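Local structure of CT253 (Chlamydia trachomatis serovar L2, 6UXC) at residues 23-27 / 71-75; 48-52 / 174-178; 98-103 / 115-119; 138-142 / 168-173. The protein is of unknown function but is a predicted chlamydial lipoprotein, made with a signal peptide and probably tethered to a membrane through a lipidated cysteine. All coordinates share one frame; numbering follows the deposited sequence.

All four contacts belong to one alpha/beta unit, a mixed five-stranded sheet with helices 41-55 and 165-184 packed together beside it. Along the chain, interaction 1 closes before interaction 3 opens, and interaction 3 before interaction 4, while interaction 2 spans both of these by joining residues 48-52 to 174-178. Interactions 3 and 4 have centres about 10 Å apart and meet where strands 113-124 and 131-143 pair; interactions 2 and 4 share helix 165-184. Interaction 1 lies about 21 Å, centre to centre, from interaction 4, across the centre of the chain. Together they tie early and late parts of the sequence into one compact body.

Interaction 1: residues 23-27 / 71-75; sequences MLPVF and AAQFF
Phe27 and Phe75 form an offset stack, their centroids 4.7 Å apart and their planes within 16° of parallel, so that each ring overlaps the root of the other rather than its centre. The two side chains run past each other in opposite directions. Phe27 CB sits squarely over the face of the Phe75 ring, 3.4 Å from the centroid, and Phe75 CB returns the contact over the face of Phe27 at 4.0 Å from its centroid; two CH-pi contacts thus flank the stack. In Phe27, CG stands anti to the backbone N (chi1 -167°), which carries the ring back over CB and CG of Phe75.

Leu24 makes the second half of the contact by dividing its branches. CD1 reaches Phe74 CB at 3.6 Å and also touches Phe75 CE2 at 3.8 Å, whereas CD2 meets Ala71 CB at 4.0 Å. The turn that presents these groups is held by its own backbone: Phe74 N bonds to Ala71 O at 3.1 Å, and Phe75 N to Ala72 O. No hydrogen bond crosses between the two segments, and the attachment rests on dispersion and aromatic packing.

Farther out, Phe74 meets Phe123 edge-to-face, and its carbonyl oxygen accepts a hydrogen bond from Arg121. Residues 23-27 form the irregular part of strand 19-28, bonded through the backbone of Leu24 and Phe27 to strand 94-105. Val26, turned from the 71-75 turn, packs on Phe45 of helix 41-55, while Ala71 of helix 68-72 lies against Leu24, and Phe75, farther along the chain, against Phe27.

Interaction 2: residues 48-52 / 174-178; sequences EISRR and FREIV
Helices 48-52 and 174-178 pack with their axes 9.8 Å apart at closest approach and crossing at -52°, and Ile49 and Phe174 bring their CA atoms to 6.1 Å. Phe174 is wedged between Glu48, Ile49 and Arg52. Its ring receives Glu48 CB over one face, 3.7 Å from the centroid and displaced toward the rim, a CH-pi contact made with the aliphatic root of an acidic side chain. Ile49 CG1 approaches the same ring at CD1 from an oblique direction.

Arg52 crosses Phe174 at about a right angle. Its chain is extended from CG to NE, which lays the guanidinium over the base of the aromatic side chain: Phe174 CB lies over one guanidinium face, 3.7 Å from Arg52 NE, and the guanidinium and ring planes are 47° apart. Farther along, Val178 CG2 packs against Arg52 CB at 3.6 Å, and the ends of Ile49 and Ile177 meet through their CD1 atoms on the side facing the sheet.

The guanidinium is held from its own helix. Arg52 NH1 donates to Glu48 OE1 at 2.8 Å, a salt bridge that uses the anti lone pair, and to Glu48 O at 3.1 Å from above the carbonyl plane. That carbonyl also accepts the helical bond from Arg52 N, on the opposite face. Glu48 OE2 bonds to Trp156, so both carboxylate oxygens have partners. No hydrogen bond joins the two segments, which meet through carbon packing and the guanidinium lying against Phe174, while the polar bonds of Arg52 to Glu48 fix the groups bearing on that ring; the carboxylate probably also offsets the arginine charge beside it.

Interaction 3: residues 98-103 / 115-119; sequences AEILEQ and SASVR
Strands 98-103 and 115-119 run antiparallel, with Glu99 and Arg119 a hydrogen-bonded pair and Ile100 and Val118 a non-hydrogen-bonded one, before the register slips by one residue at Leu101 and Glu102. Both of these face Ser117: Leu101 N donates to Ser117 O at 2.7 Å, and Glu102 O accepts from Ser117 N at 3.0 Å.

Glu99 and Arg119 lie side by side and point the same way. Their salt bridge is long, Glu99 OE1 to Arg119 NH1 being 3.4 Å, with the carboxylate and guanidinium planes 74° apart; a water bridges the pair, donating to Glu99 OE1 and accepting from Arg119 NH1. The other carboxylate oxygen of Glu99 pairs with Arg29. Leu101 CD2 rests over one face of the guanidinium, 3.6 Å from Arg119 NH1, where the bend at chi3 (-61°) brings the group back over the leucine. A second water joins Glu102 OE2 to Ser115 OG.

Ile100, Val118, Ala116 and Gln103 point to the other side of the sheet, toward the helices; Gln103 OE1 lies 3.9 Å from Ala116 CB and accepts a hydrogen bond from His170. The doubled residues opposite Ser117 define a classic beta bulge, here set in the beta hairpin of strands 94-105 and 113-124, part of the mixed sheet.

Interaction 4: residues 138-142 / 168-173; sequences LDASQ and LMHQRL
Ala140 packs against Met169 and Leu173 at the apolar centre of this contact, in which helix 165-184 runs antiparallel to strand 131-143, an edge strand, within this chain, of the mixed sheet in this alpha/beta fold. The short segments make an angle of 154°, their axes approaching to 7.3 Å. Ala140 CB touches Met169 CG at 3.6 Å and Leu173 CB at 3.9 Å, the small methyl being consistent with the close approach of the helix. Met169 has CG anti to its backbone N (chi1 -173°), which sets CG against the Ala140 peptide, while the bends farther along keep SD beside Ala140. At the start of the strand segment, Leu173 CD1 meets Leu138 CB at 4.1 Å. Leu173 goes on to reach Val118 and Phe45, joining this packing to the space between sheet and helix 41-55.

Toward the outside, Gln142 begins as an apolar partner, with CB 3.8 Å from Met169 CB, and then bends at chi2 (63°) to send its amide across Arg172. The amide and guanidinium planes stand 55° apart. Gln142 NE2 bonds to Ser146, which helps fix the rotation of the amide. A water accepts from both Ser141 N and Arg172 NH2. The guanidinium grips a single oxygen end-on: Gln142 OE1 takes Arg172 NH1 at 2.9 Å and Arg172 NH2 at 3.1 Å, with the oxygen close to the guanidinium plane.

Interaction 1: residues 23-27 / 71-75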
loop_
_atom_site.group_PDB
_atom_site.type_symbol
_atom_site.label_atom_id
_atom_site.label_comp_id
_atom_site.label_asym_id
_atom_site.label_seq_id
_atom_site.Cartn_x
_atom_site.Cartn_y
_atom_site.Cartn_z
ATOM N N MET A 23 6.752 -6.621 -0.292
ATOM C CA MET A 23 5.504 -5.919 0.012
ATOM C C MET A 23 4.537 -6.883 0.685
ATOM O O MET A 23 4.223 -7.947 0.131
ATOM C CB MET A 23 4.830 -5.339 -1.230
ATOM C CG MET A 23 3.627 -4.360 -0.907
ATOM S SD MET A 23 2.618 -4.270 -2.398
ATOM C CE MET A 23 1.702 -5.826 -2.288
ATOM N N LEU A 24 4.061 -6.505 1.867
ATOM C CA LEU A 24 2.988 -7.265 2.487
ATOM C C LEU A 24 1.663 -6.973 1.794
ATOM O O LEU A 24 1.433 -5.866 1.307
ATOM C CB LEU A 24 2.850 -6.899 3.952
ATOM C CG LEU A 24 4.137 -7.017 4.781
ATOM C CD1 LEU A 24 3.912 -6.626 6.222
ATOM C CD2 LEU A 24 4.720 -8.446 4.676
ATOM N N PRO A 25 0.750 -7.931 1.783
ATOM C CA PRO A 25 -0.621 -7.604 1.386
ATOM C C PRO A 25 -1.113 -6.396 2.163
ATOM O O PRO A 25 -0.893 -6.267 3.370
ATOM C CB PRO A 25 -1.408 -8.863 1.754
ATOM C CG PRO A 25 -0.380 -9.968 1.730
ATOM C CD PRO A 25 0.886 -9.341 2.222
ATOM N N VAL A 26 -1.829 -5.522 1.459
ATOM C CA VAL A 26 -2.360 -4.340 2.109
ATOM C C VAL A 26 -3.367 -4.735 3.191
ATOM O O VAL A 26 -4.254 -5.584 3.005
ATOM C CB VAL A 26 -2.959 -3.403 1.046
ATOM C CG1 VAL A 26 -3.800 -2.267 1.717
ATOM C CG2 VAL A 26 -1.836 -2.843 0.147
ATOM N N PHE A 27 -3.229 -4.091 4.338
ATOM C CA PHE A 27 -4.035 -4.344 5.521
ATOM C C PHE A 27 -5.217 -3.378 5.536
ATOM O O PHE A 27 -5.044 -2.185 5.270
ATOM C CB PHE A 27 -3.152 -4.146 6.752
ATOM C CG PHE A 27 -3.716 -4.641 8.037
ATOM C CD1 PHE A 27 -4.048 -5.976 8.200
ATOM C CD2 PHE A 27 -3.844 -3.787 9.124
ATOM C CE1 PHE A 27 -4.533 -6.444 9.431
ATOM C CE2 PHE A 27 -4.311 -4.241 10.357
ATOM C CZ PHE A 27 -4.659 -5.574 10.497
ATOM N N ALA A 71 2.901 -11.539 8.421
ATOM C CA ALA A 71 2.620 -10.232 7.839
ATOM C C ALA A 71 1.931 -9.324 8.851
ATOM O O ALA A 71 2.232 -8.123 8.951
ATOM C CB ALA A 71 1.751 -10.389 6.594
ATOM N N ALA A 72 0.996 -9.886 9.617
ATOM C CA ALA A 72 0.165 -9.046 10.470
ATOM C C ALA A 72 0.991 -8.302 11.498
ATOM O O ALA A 72 0.637 -7.176 11.895
ATOM C CB ALA A 72 -0.894 -9.911 11.152
ATOM N N GLN A 73 2.076 -8.909 11.977
ATOM C CA GLN A 73 2.812 -8.285 13.064
ATOM C C GLN A 73 3.334 -6.905 12.676
ATOM O O GLN A 73 3.520 -6.051 13.546
ATOM C CB GLN A 73 3.942 -9.213 13.526
ATOM C CG GLN A 73 4.981 -9.414 12.571
ATOM C CD GLN A 73 5.847 -10.628 12.904
ATOM O OE1 GLN A 73 6.018 -11.029 14.054
ATOM N NE2 GLN A 73 6.408 -11.192 11.883
ATOM N N PHE A 74 3.570 -6.663 11.379
ATOM C CA PHE A 74 4.091 -5.367 10.945
ATOM C C PHE A 74 3.048 -4.263 10.988
ATOM O O PHE A 74 3.410 -3.087 10.849
ATOM C CB PHE A 74 4.669 -5.485 9.525
ATOM C CG PHE A 74 5.903 -6.335 9.456
ATOM C CD1 PHE A 74 5.812 -7.698 9.235
ATOM C CD2 PHE A 74 7.155 -5.758 9.625
ATOM C CE1 PHE A 74 6.977 -8.478 9.182
ATOM C CE2 PHE A 74 8.289 -6.527 9.585
ATOM C CZ PHE A 74 8.188 -7.892 9.359
ATOM N N PHE A 75 1.780 -4.606 11.208
ATOM C CA PHE A 75 0.699 -3.636 11.309
ATOM C C PHE A 75 0.224 -3.409 12.733
ATOM O O PHE A 75 -0.753 -2.683 12.929
ATOM C CB PHE A 75 -0.484 -4.077 10.458
ATOM C CG PHE A 75 -0.166 -4.126 8.992
ATOM C CD1 PHE A 75 -0.038 -2.942 8.273
ATOM C CD2 PHE A 75 0.060 -5.327 8.339
ATOM C CE1 PHE A 75 0.228 -2.961 6.924
ATOM C CE2 PHE A 75 0.371 -5.343 6.974
ATOM C CZ PHE A 75 0.461 -4.144 6.277
#

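Interaction 2: residues 48-52 / 174-178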
loop_
_atom_site.group_PDB
_atom_site.type_symbol
_atom_site.label_atom_id
_atom_site.label_comp_id
_atom_site.label_asym_id
_atom_site.label_seq_id
_atom_site.Cartn_x
_atom_site.Cartn_y
_atom_site.Cartn_z
ATOM N N GLU A 48 -1.866 -2.576 -7.196
ATOM C CA GLU A 48 -1.405 -1.332 -7.791
ATOM C C GLU A 48 -0.102 -0.859 -7.154
ATOM O O GLU A 48 0.775 -0.332 -7.850
ATOM C CB GLU A 48 -2.496 -0.264 -7.672
ATOM C CG GLU A 48 -3.732 -0.526 -8.553
ATOM C CD GLU A 48 -3.437 -0.415 -10.049
ATOM O OE1 GLU A 48 -2.486 0.310 -10.431
ATOM O OE2 GLU A 48 -4.154 -1.046 -10.850
ATOM N N ILE A 49 0.050 -1.047 -5.846
ATOM C CA ILE A 49 1.321 -0.704 -5.221
ATOM C C ILE A 49 2.388 -1.692 -5.650
ATOM O O ILE A 49 3.517 -1.304 -5.972
ATOM C CB ILE A 49 1.185 -0.637 -3.689
ATOM C CG1 ILE A 49 0.235 0.495 -3.317
ATOM C CG2 ILE A 49 2.548 -0.439 -3.062
ATOM C CD1 ILE A 49 -0.325 0.366 -1.896
ATOM N N SER A 50 2.044 -2.973 -5.697
ATOM C CA SER A 50 3.025 -3.967 -6.128
ATOM C C SER A 50 3.496 -3.691 -7.545
ATOM O O SER A 50 4.697 -3.748 -7.827
ATOM C CB SER A 50 2.436 -5.380 -6.002
ATOM O OG SER A 50 3.344 -6.373 -6.540
ATOM N N ARG A 51 2.575 -3.375 -8.461
ATOM C CA ARG A 51 2.993 -3.089 -9.826
ATOM C C ARG A 51 3.978 -1.920 -9.871
ATOM O O ARG A 51 4.921 -1.906 -10.669
ATOM C CB ARG A 51 1.787 -2.787 -10.719
ATOM C CG ARG A 51 1.011 -4.009 -11.146
ATOM C CD ARG A 51 -0.219 -3.621 -11.960
ATOM N NE ARG A 51 -1.008 -4.779 -12.348
ATOM C CZ ARG A 51 -0.795 -5.497 -13.447
ATOM N NH1 ARG A 51 0.187 -5.196 -14.271
ATOM N NH2 ARG A 51 -1.577 -6.525 -13.720
ATOM N N ARG A 52 3.757 -0.912 -9.037
ATOM C CA ARG A 52 4.628 0.260 -9.049
ATOM C C ARG A 52 5.971 0.008 -8.379
ATOM O O ARG A 52 6.975 0.624 -8.772
ATOM C CB ARG A 52 3.895 1.427 -8.390
ATOM C CG ARG A 52 2.805 2.021 -9.291
ATOM C CD ARG A 52 1.978 3.068 -8.551
ATOM N NE ARG A 52 1.032 3.740 -9.443
ATOM C CZ ARG A 52 -0.130 3.222 -9.832
ATOM N NH1 ARG A 52 -0.504 2.009 -9.415
ATOM N NH2 ARG A 52 -0.916 3.911 -10.651
ATOM N N PHE A 174 -1.416 6.210 -4.912
ATOM C CA PHE A 174 -0.447 5.148 -5.175
ATOM C C PHE A 174 0.894 5.753 -5.571
ATOM O O PHE A 174 1.950 5.278 -5.142
ATOM C CB PHE A 174 -0.913 4.218 -6.293
ATOM C CG PHE A 174 -2.204 3.516 -6.021
ATOM C CD1 PHE A 174 -2.554 3.107 -4.761
ATOM C CD2 PHE A 174 -3.062 3.236 -7.067
ATOM C CE1 PHE A 174 -3.751 2.455 -4.532
ATOM C CE2 PHE A 174 -4.261 2.566 -6.837
ATOM C CZ PHE A 174 -4.593 2.186 -5.581
ATOM N N ARG A 175 0.862 6.804 -6.393
ATOM C CA ARG A 175 2.101 7.459 -6.794
ATOM C C ARG A 175 2.850 8.005 -5.588
ATOM O O ARG A 175 4.069 7.826 -5.481
ATOM C CB ARG A 175 1.802 8.587 -7.769
ATOM C CG ARG A 175 1.383 8.150 -9.145
ATOM C CD ARG A 175 1.027 9.395 -9.919
ATOM N NE ARG A 175 0.498 9.126 -11.247
ATOM C CZ ARG A 175 -0.485 9.820 -11.812
ATOM N NH1 ARG A 175 -1.077 10.812 -11.156
ATOM N NH2 ARG A 175 -0.891 9.507 -13.032
ATOM N N GLU A 176 2.130 8.620 -4.643
ATOM C CA GLU A 176 2.785 9.195 -3.471
ATOM C C GLU A 176 3.337 8.110 -2.562
ATOM O O GLU A 176 4.423 8.267 -1.985
ATOM C CB GLU A 176 1.834 10.089 -2.668
ATOM C CG GLU A 176 2.571 10.814 -1.516
ATOM C CD GLU A 176 1.736 11.873 -0.774
ATOM O OE1 GLU A 176 2.288 12.957 -0.478
ATOM O OE2 GLU A 176 0.566 11.632 -0.459
ATOM N N ILE A 177 2.593 7.018 -2.398
ATOM C CA ILE A 177 3.051 5.939 -1.533
ATOM C C ILE A 177 4.400 5.429 -2.028
ATOM O O ILE A 177 5.357 5.281 -1.259
ATOM C CB ILE A 177 2.007 4.814 -1.481
ATOM C CG1 ILE A 177 0.779 5.237 -0.657
ATOM C CG2 ILE A 177 2.630 3.570 -0.920
ATOM C CD1 ILE A 177 -0.417 4.316 -0.865
ATOM N N VAL A 178 4.492 5.152 -3.327
ATOM C CA VAL A 178 5.721 4.561 -3.836
ATOM C C VAL A 178 6.851 5.580 -3.841
ATOM O O VAL A 178 7.999 5.220 -3.564
ATOM C CB VAL A 178 5.484 3.946 -5.220
ATOM C CG1 VAL A 178 6.797 3.532 -5.848
ATOM C CG2 VAL A 178 4.578 2.733 -5.098
#

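Interaction 3: residues 98-103 / 115-119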
loop_
_atom_site.group_PDB
_atom_site.type_symbol
_atom_site.label_atom_id
_atom_site.label_comp_id
_atom_site.label_asym_id
_atom_site.label_seq_id
_atom_site.Cartn_x
_atom_site.Cartn_y
_atom_site.Cartn_z
ATOM N N ALA A 98 1.657 -1.350 4.114
ATOM C CA ALA A 98 0.692 -0.277 3.889
ATOM C C ALA A 98 -0.677 -0.715 4.388
ATOM O O ALA A 98 -1.152 -1.807 4.041
ATOM C CB ALA A 98 0.621 0.083 2.410
ATOM N N GLU A 99 -1.308 0.134 5.197
ATOM C CA GLU A 99 -2.633 -0.105 5.745
ATOM C C GLU A 99 -3.602 0.967 5.266
ATOM O O GLU A 99 -3.338 2.160 5.436
ATOM C CB GLU A 99 -2.616 -0.061 7.282
ATOM C CG GLU A 99 -3.981 -0.275 7.896
ATOM C CD GLU A 99 -3.988 -0.337 9.411
ATOM O OE1 GLU A 99 -2.920 -0.196 10.054
ATOM O OE2 GLU A 99 -5.090 -0.542 9.959
ATOM N N ILE A 100 -4.712 0.541 4.672
ATOM C CA ILE A 100 -5.803 1.464 4.382
ATOM C C ILE A 100 -6.493 1.792 5.692
ATOM O O ILE A 100 -7.074 0.907 6.332
ATOM C CB ILE A 100 -6.800 0.861 3.395
ATOM C CG1 ILE A 100 -6.163 0.551 2.038
ATOM C CG2 ILE A 100 -7.987 1.830 3.168
ATOM C CD1 ILE A 100 -7.084 -0.311 1.162
ATOM N N LEU A 101 -6.459 3.060 6.083
ATOM C CA LEU A 101 -7.155 3.419 7.312
ATOM C C LEU A 101 -8.643 3.656 7.054
ATOM O O LEU A 101 -9.499 3.288 7.883
ATOM C CB LEU A 101 -6.498 4.650 7.944
ATOM C CG LEU A 101 -5.019 4.531 8.316
ATOM C CD1 LEU A 101 -4.529 5.857 8.891
ATOM C CD2 LEU A 101 -4.770 3.404 9.304
ATOM N N GLU A 102 -8.969 4.284 5.928
ATOM C CA GLU A 102 -10.354 4.515 5.561
ATOM C C GLU A 102 -10.424 4.937 4.105
ATOM O O GLU A 102 -9.464 5.464 3.543
ATOM C CB GLU A 102 -10.998 5.586 6.457
ATOM C CG GLU A 102 -10.655 7.011 6.059
ATOM C CD GLU A 102 -11.296 8.067 6.953
ATOM O OE1 GLU A 102 -12.155 7.732 7.792
ATOM O OE2 GLU A 102 -10.930 9.247 6.804
ATOM N N GLN A 103 -11.561 4.655 3.499
ATOM C CA GLN A 103 -11.981 5.329 2.281
ATOM C C GLN A 103 -13.411 5.775 2.512
ATOM O O GLN A 103 -14.261 4.959 2.881
ATOM C CB GLN A 103 -11.881 4.417 1.049
ATOM C CG GLN A 103 -12.527 5.054 -0.168
ATOM C CD GLN A 103 -12.087 4.418 -1.479
ATOM O OE1 GLN A 103 -10.955 4.629 -1.938
ATOM N NE2 GLN A 103 -12.982 3.673 -2.098
ATOM N N SER A 115 -12.338 10.206 -0.501
ATOM C CA SER A 115 -10.977 10.305 -0.005
ATOM C C SER A 115 -10.558 8.977 0.590
ATOM O O SER A 115 -11.392 8.164 1.003
ATOM C CB SER A 115 -10.843 11.402 1.062
ATOM O OG SER A 115 -11.635 11.074 2.188
ATOM N N ALA A 116 -9.243 8.785 0.666
ATOM C CA ALA A 116 -8.665 7.614 1.293
ATOM C C ALA A 116 -7.403 8.013 2.038
ATOM O O ALA A 116 -6.726 8.983 1.685
ATOM C CB ALA A 116 -8.342 6.505 0.289
ATOM N N SER A 117 -7.111 7.263 3.081
ATOM C CA SER A 117 -5.996 7.540 3.972
ATOM C C SER A 117 -5.256 6.235 4.188
ATOM O O SER A 117 -5.885 5.216 4.492
ATOM C CB SER A 117 -6.499 8.113 5.305
ATOM O OG SER A 117 -5.443 8.382 6.196
ATOM N N VAL A 118 -3.930 6.258 4.043
ATOM C CA VAL A 118 -3.114 5.048 4.148
ATOM C C VAL A 118 -1.944 5.297 5.093
ATOM O O VAL A 118 -1.196 6.268 4.913
ATOM C CB VAL A 118 -2.581 4.601 2.775
ATOM C CG1 VAL A 118 -1.575 3.450 2.935
ATOM C CG2 VAL A 118 -3.732 4.226 1.869
ATOM N N ARG A 119 -1.765 4.407 6.080
ATOM C CA ARG A 119 -0.554 4.428 6.894
ATOM C C ARG A 119 0.507 3.555 6.227
ATOM O O ARG A 119 0.318 2.342 6.051
ATOM C CB ARG A 119 -0.771 3.972 8.335
ATOM C CG ARG A 119 0.523 4.105 9.136
ATOM C CD ARG A 119 0.382 3.649 10.573
ATOM N NE ARG A 119 -0.593 4.431 11.292
ATOM C CZ ARG A 119 -1.754 3.976 11.747
ATOM N NH1 ARG A 119 -2.125 2.714 11.580
ATOM N NH2 ARG A 119 -2.552 4.807 12.385
HETATM O O HOH W 1 -0.319 0.377 10.162
HETATM O O HOH W 2 -10.002 9.659 3.963
#

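Interaction 4: residues 138-142 / 168-173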
loop_
_atom_site.group_PDB
_atom_site.type_symbol
_atom_site.label_atom_id
_atom_site.label_comp_id
_atom_site.label_asym_id
_atom_site.label_seq_id
_atom_site.Cartn_x
_atom_site.Cartn_y
_atom_site.Cartn_z
ATOM N N LEU A 138 -0.511 9.027 4.579
ATOM C CA LEU A 138 -0.684 9.700 3.307
ATOM C C LEU A 138 -2.162 9.663 2.944
ATOM O O LEU A 138 -2.885 8.721 3.289
ATOM C CB LEU A 138 0.140 9.010 2.215
ATOM C CG LEU A 138 1.640 8.822 2.496
ATOM C CD1 LEU A 138 2.309 8.060 1.375
ATOM C CD2 LEU A 138 2.340 10.161 2.750
ATOM N N ASP A 139 -2.626 10.690 2.252
ATOM C CA ASP A 139 -4.037 10.727 1.914
ATOM C C ASP A 139 -4.219 11.446 0.590
ATOM O O ASP A 139 -3.320 12.128 0.096
ATOM C CB ASP A 139 -4.866 11.370 3.030
ATOM C CG ASP A 139 -4.414 12.783 3.376
ATOM O OD1 ASP A 139 -3.917 13.513 2.488
ATOM O OD2 ASP A 139 -4.559 13.152 4.557
ATOM N N ALA A 140 -5.393 11.235 0.007
ATOM C CA ALA A 140 -5.772 11.839 -1.262
ATOM C C ALA A 140 -7.276 12.077 -1.240
ATOM O O ALA A 140 -8.005 11.391 -0.531
ATOM C CB ALA A 140 -5.380 10.945 -2.436
ATOM N N SER A 141 -7.728 13.081 -1.997
ATOM C CA SER A 141 -9.144 13.389 -2.052
ATOM C C SER A 141 -9.491 13.902 -3.438
ATOM O O SER A 141 -8.672 14.554 -4.102
ATOM C CB SER A 141 -9.545 14.430 -1.006
ATOM O OG SER A 141 -10.914 14.724 -1.158
ATOM N N GLN A 142 -10.732 13.630 -3.851
ATOM C CA GLN A 142 -11.185 13.995 -5.187
ATOM C C GLN A 142 -12.672 14.336 -5.168
ATOM O O GLN A 142 -13.487 13.629 -4.562
ATOM C CB GLN A 142 -10.920 12.853 -6.177
ATOM C CG GLN A 142 -11.115 13.214 -7.646
ATOM C CD GLN A 142 -10.156 14.280 -8.098
ATOM O OE1 GLN A 142 -9.040 14.355 -7.607
ATOM N NE2 GLN A 142 -10.590 15.121 -9.030
ATOM N N LEU A 168 -9.015 8.620 -10.020
ATOM C CA LEU A 168 -8.094 9.755 -9.991
ATOM C C LEU A 168 -7.435 9.859 -8.622
ATOM O O LEU A 168 -6.215 10.042 -8.507
ATOM C CB LEU A 168 -8.869 11.032 -10.313
ATOM C CG LEU A 168 -9.357 11.175 -11.752
ATOM C CD1 LEU A 168 -10.438 12.259 -11.904
ATOM C CD2 LEU A 168 -8.175 11.513 -12.638
ATOM N N MET A 169 -8.250 9.749 -7.570
ATOM C CA MET A 169 -7.758 9.826 -6.202
ATOM C C MET A 169 -6.779 8.693 -5.918
ATOM O O MET A 169 -5.672 8.924 -5.408
ATOM C CB MET A 169 -8.951 9.786 -5.241
ATOM C CG MET A 169 -8.623 10.033 -3.788
ATOM S SD MET A 169 -8.341 8.498 -2.902
ATOM C CE MET A 169 -10.010 7.830 -2.811
ATOM N N HIS A 170 -7.155 7.470 -6.285
ATOM C CA HIS A 170 -6.269 6.325 -6.065
ATOM C C HIS A 170 -4.932 6.496 -6.767
ATOM O O HIS A 170 -3.877 6.198 -6.193
ATOM C CB HIS A 170 -6.941 5.052 -6.546
ATOM C CG HIS A 170 -8.004 4.551 -5.629
ATOM N ND1 HIS A 170 -8.651 3.358 -5.838
ATOM C CD2 HIS A 170 -8.552 5.084 -4.508
ATOM C CE1 HIS A 170 -9.542 3.165 -4.884
ATOM N NE2 HIS A 170 -9.506 4.205 -4.069
ATOM N N GLN A 171 -4.962 6.923 -8.028
ATOM C CA GLN A 171 -3.735 7.062 -8.803
ATOM C C GLN A 171 -2.754 7.999 -8.104
ATOM O O GLN A 171 -1.567 7.681 -7.962
ATOM C CB GLN A 171 -4.093 7.563 -10.202
ATOM C CG GLN A 171 -2.973 7.516 -11.194
ATOM C CD GLN A 171 -3.409 8.049 -12.536
ATOM O OE1 GLN A 171 -4.002 9.123 -12.621
ATOM N NE2 GLN A 171 -3.134 7.297 -13.592
ATOM N N ARG A 172 -3.240 9.137 -7.617
ATOM C CA ARG A 172 -2.330 10.078 -6.965
ATOM C C ARG A 172 -1.786 9.481 -5.673
ATOM O O ARG A 172 -0.598 9.636 -5.356
ATOM C CB ARG A 172 -3.028 11.414 -6.692
ATOM C CG ARG A 172 -3.240 12.278 -7.932
ATOM C CD ARG A 172 -3.441 13.755 -7.558
ATOM N NE ARG A 172 -4.460 13.867 -6.528
ATOM C CZ ARG A 172 -5.768 13.890 -6.775
ATOM N NH1 ARG A 172 -6.213 13.860 -8.030
ATOM N NH2 ARG A 172 -6.626 13.973 -5.765
ATOM N N LEU A 173 -2.645 8.795 -4.922
ATOM C CA LEU A 173 -2.227 8.176 -3.675
ATOM C C LEU A 173 -1.196 7.078 -3.911
ATOM O O LEU A 173 -0.194 7.000 -3.184
ATOM C CB LEU A 173 -3.458 7.639 -2.957
ATOM C CG LEU A 173 -3.278 7.055 -1.568
ATOM C CD1 LEU A 173 -2.618 8.028 -0.605
ATOM C CD2 LEU A 173 -4.646 6.618 -1.047
HETATM O O HOH W 3 -5.610 14.661 -3.086
#